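Long-range contacts in uncharacterized protein (Proteus penneri, PDB 3RD4), which is of unknown function, being a small, mostly beta protein of the DUF2500 family with four chains in its assembly: residues H36-T41 / I56-Y61; K50-N55 / L72-S77. All blocks are in the same frame, centred on the assembly; numbering follows the deposited sequence.

Interaction 1: residues H36-T41 / I56-Y61; sequences HYYQVT and IDKSSY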
loop_
_atom_site.group_PDB
_atom_site.type_symbol
_atom_site.label_atom_id
_atom_site.label_comp_id
_atom_site.label_asym_id
_atom_site.label_seq_id
_atom_site.Cartn_x
_atom_site.Cartn_y
_atom_site.Cartn_z
ATOM N N HIS B 36 -6.994 12.557 8.268
ATOM C CA HIS B 36 -7.002 13.152 6.932
ATOM C C HIS B 36 -5.582 13.151 6.373
ATOM O O HIS B 36 -4.614 13.335 7.112
ATOM C CB HIS B 36 -7.491 14.587 6.974
ATOM C CG HIS B 36 -8.971 14.719 6.876
ATOM N ND1 HIS B 36 -9.829 14.251 7.851
ATOM C CD2 HIS B 36 -9.750 15.262 5.912
ATOM C CE1 HIS B 36 -11.076 14.500 7.490
ATOM N NE2 HIS B 36 -11.056 15.111 6.319
ATOM N N TYR B 37 -5.457 12.948 5.069
ATOM C CA TYR B 37 -4.150 12.926 4.436
ATOM C C TYR B 37 -4.177 13.711 3.138
ATOM O O TYR B 37 -4.974 13.433 2.240
ATOM C CB TYR B 37 -3.722 11.485 4.155
ATOM C CG TYR B 37 -3.484 10.650 5.397
ATOM C CD1 TYR B 37 -2.388 10.896 6.229
ATOM C CD2 TYR B 37 -4.358 9.614 5.745
ATOM C CE1 TYR B 37 -2.171 10.131 7.372
ATOM C CE2 TYR B 37 -4.149 8.848 6.886
ATOM C CZ TYR B 37 -3.054 9.110 7.695
ATOM O OH TYR B 37 -2.832 8.353 8.822
ATOM N N TYR B 38 -3.300 14.692 3.034
ATOM C CA TYR B 38 -3.237 15.505 1.840
ATOM C C TYR B 38 -1.987 15.108 1.083
ATOM O O TYR B 38 -0.904 15.632 1.339
ATOM C CB TYR B 38 -3.191 16.959 2.269
ATOM C CG TYR B 38 -4.363 17.302 3.136
ATOM C CD1 TYR B 38 -5.615 17.536 2.575
ATOM C CD2 TYR B 38 -4.233 17.390 4.514
ATOM C CE1 TYR B 38 -6.710 17.859 3.368
ATOM C CE2 TYR B 38 -5.328 17.712 5.319
ATOM C CZ TYR B 38 -6.560 17.948 4.735
ATOM O OH TYR B 38 -7.642 18.299 5.505
ATOM N N GLN B 39 -2.120 14.172 0.154
ATOM C CA GLN B 39 -0.938 13.740 -0.577
ATOM C C GLN B 39 -0.845 14.269 -1.986
ATOM O O GLN B 39 -1.835 14.343 -2.705
ATOM C CB GLN B 39 -0.864 12.217 -0.633
ATOM C CG GLN B 39 -1.580 11.642 -1.818
ATOM C CD GLN B 39 -1.242 10.198 -2.051
ATOM O OE1 GLN B 39 -1.353 9.713 -3.166
ATOM N NE2 GLN B 39 -0.840 9.499 -1.002
ATOM N N VAL B 40 0.360 14.650 -2.374
ATOM C CA VAL B 40 0.587 15.132 -3.724
ATOM C C VAL B 40 1.768 14.365 -4.299
ATOM O O VAL B 40 2.738 14.082 -3.604
ATOM C CB VAL B 40 0.824 16.691 -3.783
ATOM C CG1 VAL B 40 1.446 17.200 -2.524
ATOM C CG2 VAL B 40 1.717 17.030 -4.951
ATOM N N THR B 41 1.658 13.983 -5.561
ATOM C CA THR B 41 2.729 13.235 -6.206
ATOM C C THR B 41 3.660 14.148 -7.014
ATOM O O THR B 41 3.245 14.760 -8.003
ATOM C CB THR B 41 2.149 12.151 -7.136
ATOM O OG1 THR B 41 1.335 11.259 -6.369
ATOM C CG2 THR B 41 3.262 11.356 -7.783
ATOM N N ILE B 56 1.373 16.023 2.849
ATOM C CA ILE B 56 1.756 17.341 3.308
ATOM C C ILE B 56 0.608 17.972 4.072
ATOM O O ILE B 56 -0.516 17.482 4.010
ATOM C CB ILE B 56 2.130 18.239 2.098
ATOM C CG1 ILE B 56 0.917 18.440 1.193
ATOM C CG2 ILE B 56 3.175 17.565 1.244
ATOM C CD1 ILE B 56 1.199 19.343 0.015
ATOM N N ASP B 57 0.888 19.058 4.785
ATOM C CA ASP B 57 -0.135 19.767 5.558
ATOM C C ASP B 57 -1.292 20.278 4.689
ATOM O O ASP B 57 -1.137 20.486 3.478
ATOM C CB ASP B 57 0.511 20.930 6.278
ATOM C CG ASP B 57 1.328 21.776 5.343
ATOM O OD1 ASP B 57 0.854 22.890 4.988
ATOM O OD2 ASP B 57 2.427 21.297 4.952
ATOM N N LYS B 58 -2.445 20.500 5.319
ATOM C CA LYS B 58 -3.620 20.946 4.583
ATOM C C LYS B 58 -3.404 22.243 3.846
ATOM O O LYS B 58 -3.695 22.346 2.657
ATOM C CB LYS B 58 -4.834 21.090 5.502
ATOM C CG LYS B 58 -6.127 21.307 4.704
ATOM C CD LYS B 58 -7.412 21.188 5.543
ATOM C CE LYS B 58 -7.636 22.401 6.423
ATOM N NZ LYS B 58 -7.731 23.651 5.611
ATOM N N SER B 59 -2.883 23.234 4.553
ATOM C CA SER B 59 -2.664 24.533 3.948
ATOM C C SER B 59 -1.790 24.527 2.679
ATOM O O SER B 59 -2.082 25.263 1.724
ATOM C CB SER B 59 -2.088 25.481 4.975
ATOM O OG SER B 59 -1.984 26.761 4.398
ATOM N N SER B 60 -0.730 23.713 2.665
ATOM C CA SER B 60 0.141 23.617 1.489
ATOM C C SER B 60 -0.602 22.949 0.334
ATOM O O SER B 60 -0.582 23.422 -0.803
ATOM C CB SER B 60 1.391 22.804 1.812
ATOM O OG SER B 60 2.265 23.550 2.640
ATOM N N TYR B 61 -1.252 21.834 0.646
ATOM C CA TYR B 61 -2.027 21.069 -0.326
ATOM C C TYR B 61 -2.936 22.014 -1.104
ATOM O O TYR B 61 -3.034 21.944 -2.323
ATOM C CB TYR B 61 -2.858 20.027 0.434
ATOM C CG TYR B 61 -3.771 19.173 -0.413
ATOM C CD1 TYR B 61 -3.287 18.048 -1.075
ATOM C CD2 TYR B 61 -5.120 19.503 -0.561
ATOM C CE1 TYR B 61 -4.123 17.271 -1.872
ATOM C CE2 TYR B 61 -5.966 18.736 -1.347
ATOM C CZ TYR B 61 -5.464 17.619 -2.001
ATOM O OH TYR B 61 -6.305 16.845 -2.772
#
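Tyr38 sets its CG anti to its own carbonyl carbon (chi1 -56°), while Tyr61 and Lys58 each turn CG anti to the backbone N, and these rotations bring two phenol rings and a lysine chain together. The setting is the end of strand 50-56, the outermost of this chain's antiparallel sheet, where the chain turns into the single helical turn 58-61 and leans on the neighbouring strand 34-44. Ile56 N donates to Tyr38 O at 2.8 Å, an almost straight bond lying in the carbonyl plane. From there the helix start passes along the Tyr38 ring: Lys58 runs beside it in the same direction and lays CG over one face, 3.8 Å from the ring centroid, a CH-pi contact. The Tyr61 side chain runs across that of Tyr38 at roughly a right angle, but the ring planes meet obliquely, at 48°, with Tyr61 CD1 3.5 Å from Tyr38 CB. Gln39 O lies at the edge of the Tyr61 ring, in its plane. Lys14 makes a cation-pi contact with that ring, and Arg49 of the third subunit packs on Tyr61. Farther along the strand, buried Val40 turns CG1 to Ile56 CD1. Asp57 holds the N-cap of the turn, its OD1 gripped twice: Ser60 OG approaches along the syn lone pair at 2.8 Å, and Ser60 N reaches it from above the carboxylate plane at 2.9 Å.

Interaction 2: residues K50-N55 / L72-S77; sequences KDLVLN and LFMQGS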
loop_
_atom_site.group_PDB
_atom_site.type_symbol
_atom_site.label_atom_id
_atom_site.label_comp_id
_atom_site.label_asym_id
_atom_site.label_seq_id
_atom_site.Cartn_x
_atom_site.Cartn_y
_atom_site.Cartn_z
ATOM N N LYS B 50 12.154 9.301 -10.924
ATOM C CA LYS B 50 11.719 9.173 -9.542
ATOM C C LYS B 50 10.452 9.981 -9.249
ATOM O O LYS B 50 10.274 11.094 -9.747
ATOM C CB LYS B 50 12.865 9.620 -8.622
ATOM C CG LYS B 50 12.582 9.449 -7.156
ATOM C CD LYS B 50 13.746 8.788 -6.432
ATOM C CE LYS B 50 14.950 9.710 -6.305
ATOM N NZ LYS B 50 15.919 9.155 -5.316
ATOM N N ASP B 51 9.564 9.401 -8.450
ATOM C CA ASP B 51 8.324 10.060 -8.053
ATOM C C ASP B 51 8.253 10.096 -6.529
ATOM O O ASP B 51 8.547 9.107 -5.855
ATOM C CB ASP B 51 7.113 9.307 -8.610
ATOM C CG ASP B 51 6.772 9.714 -10.038
ATOM O OD1 ASP B 51 7.696 10.106 -10.788
ATOM O OD2 ASP B 51 5.579 9.620 -10.412
ATOM N N LEU B 52 7.891 11.250 -5.989
ATOM C CA LEU B 52 7.756 11.411 -4.550
ATOM C C LEU B 52 6.270 11.507 -4.264
ATOM O O LEU B 52 5.567 12.335 -4.846
ATOM C CB LEU B 52 8.457 12.692 -4.065
ATOM C CG LEU B 52 9.975 12.683 -3.846
ATOM C CD1 LEU B 52 10.312 11.449 -3.047
ATOM C CD2 LEU B 52 10.742 12.668 -5.149
ATOM N N VAL B 53 5.769 10.646 -3.393
ATOM C CA VAL B 53 4.355 10.718 -3.066
ATOM C C VAL B 53 4.241 11.055 -1.581
ATOM O O VAL B 53 3.986 10.193 -0.736
ATOM C CB VAL B 53 3.634 9.394 -3.393
ATOM C CG1 VAL B 53 2.165 9.684 -3.695
ATOM C CG2 VAL B 53 4.295 8.725 -4.588
ATOM N N LEU B 54 4.432 12.334 -1.286
ATOM C CA LEU B 54 4.406 12.831 0.078
ATOM C C LEU B 54 3.039 13.277 0.593
ATOM O O LEU B 54 2.159 13.685 -0.180
ATOM C CB LEU B 54 5.376 14.012 0.205
ATOM C CG LEU B 54 6.549 14.033 -0.778
ATOM C CD1 LEU B 54 7.303 15.335 -0.667
ATOM C CD2 LEU B 54 7.459 12.856 -0.500
ATOM N N ASN B 55 2.876 13.192 1.914
ATOM C CA ASN B 55 1.657 13.639 2.577
ATOM C C ASN B 55 2.104 14.962 3.152
ATOM O O ASN B 55 3.117 15.026 3.836
ATOM C CB ASN B 55 1.257 12.688 3.695
ATOM C CG ASN B 55 1.039 11.283 3.197
ATOM O OD1 ASN B 55 0.288 11.059 2.236
ATOM N ND2 ASN B 55 1.693 10.319 3.844
ATOM N N LEU B 72 11.443 21.621 -4.844
ATOM C CA LEU B 72 10.817 20.898 -3.754
ATOM C C LEU B 72 11.866 20.758 -2.657
ATOM O O LEU B 72 12.979 20.323 -2.925
ATOM C CB LEU B 72 10.362 19.520 -4.241
ATOM C CG LEU B 72 10.100 18.447 -3.187
ATOM C CD1 LEU B 72 9.029 18.925 -2.241
ATOM C CD2 LEU B 72 9.680 17.163 -3.856
ATOM N N PHE B 73 11.546 21.164 -1.435
ATOM C CA PHE B 73 12.509 21.014 -0.344
ATOM C C PHE B 73 12.039 19.877 0.552
ATOM O O PHE B 73 10.867 19.804 0.931
ATOM C CB PHE B 73 12.629 22.300 0.491
ATOM C CG PHE B 73 13.133 23.486 -0.278
ATOM C CD1 PHE B 73 12.251 24.303 -0.975
ATOM C CD2 PHE B 73 14.491 23.769 -0.330
ATOM C CE1 PHE B 73 12.715 25.390 -1.718
ATOM C CE2 PHE B 73 14.967 24.851 -1.066
ATOM C CZ PHE B 73 14.076 25.664 -1.765
ATOM N N MET B 74 12.949 18.979 0.890
ATOM C CA MET B 74 12.588 17.868 1.749
ATOM C C MET B 74 13.649 17.645 2.795
ATOM O O MET B 74 14.843 17.738 2.512
ATOM C CB MET B 74 12.430 16.584 0.941
ATOM C CG MET B 74 11.064 16.357 0.324
ATOM S SD MET B 74 11.087 14.861 -0.681
ATOM C CE MET B 74 11.299 13.649 0.591
ATOM N N GLN B 75 13.203 17.360 4.009
ATOM C CA GLN B 75 14.113 17.076 5.104
ATOM C C GLN B 75 14.017 15.565 5.186
ATOM O O GLN B 75 13.037 15.015 5.710
ATOM C CB GLN B 75 13.610 17.703 6.395
ATOM C CG GLN B 75 14.693 18.051 7.376
ATOM C CD GLN B 75 14.137 18.214 8.766
ATOM O OE1 GLN B 75 13.799 17.227 9.421
ATOM N NE2 GLN B 75 14.018 19.461 9.222
ATOM N N GLY B 76 15.027 14.894 4.644
ATOM C CA GLY B 76 14.999 13.451 4.637
ATOM C C GLY B 76 13.874 13.008 3.717
ATOM O O GLY B 76 13.958 13.180 2.489
ATOM N N SER B 77 12.810 12.460 4.307
ATOM C CA SER B 77 11.665 11.972 3.533
ATOM C C SER B 77 10.408 12.795 3.788
ATOM O O SER B 77 9.351 12.549 3.192
ATOM C CB SER B 77 11.374 10.519 3.889
ATOM O OG SER B 77 10.854 10.430 5.207
#
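Met74 carries the dense part of this contact with its sulphur. Its chain runs extended as far as SD and bends only at chi3 (67°), so that it meets Leu54 tip to tip: SD is 3.8 Å from Leu54 CD1, and Met74 CE lies 4.1 Å from Leu54 CD2. The same SD also reaches Leu52, whose side chain crosses it obliquely, CG at 4.0 Å. Leu72 sits more loosely beside this group, its CD1 4.3 Å from Leu54 CD1. Strands 50-56 and 69-75 are not neighbours in the five-stranded antiparallel sheet; strands 34-44 and 4-20 come between them. The sheet curls, bringing the axes of segments 50-55 and 72-75 to 11.2 Å at their closest, with directions 68° apart, and the gap is filled mainly by apolar side chains. Phe79 of strand 78-84 touches both Leu54 and Leu72. Packing thins toward the turn after strand 69-75, where Ser77 meets Leu54 only through its backbone O, 4.2 Å from Leu54 CD2. On the outer edge of strand 50-56, Lys50 to Val53 pair in parallel with a strand of the second subunit, which carries the sheet across the interface.

In the fold
From the N terminus, strand 4-20 takes the middle of the sheet before either contact begins. Strand 34-44 then supplies the first half of interaction 1, and the chain doubles back as strand 50-56, whose 50-55 portion opens interaction 2. Only afterwards does 56-61 close interaction 1, around the hairpin of those two strands; interaction 2 closes later, when 72-77 arrives on strand 69-75. The two loops therefore cross. They are also joined directly, since Val40 N and Leu54 O, 3.0 Å apart, probably form a hydrogen bond. Interaction 1 fastens the short helix to strand 34-44, whereas interaction 2 ties strand 50-56 to the far half of the curled sheet.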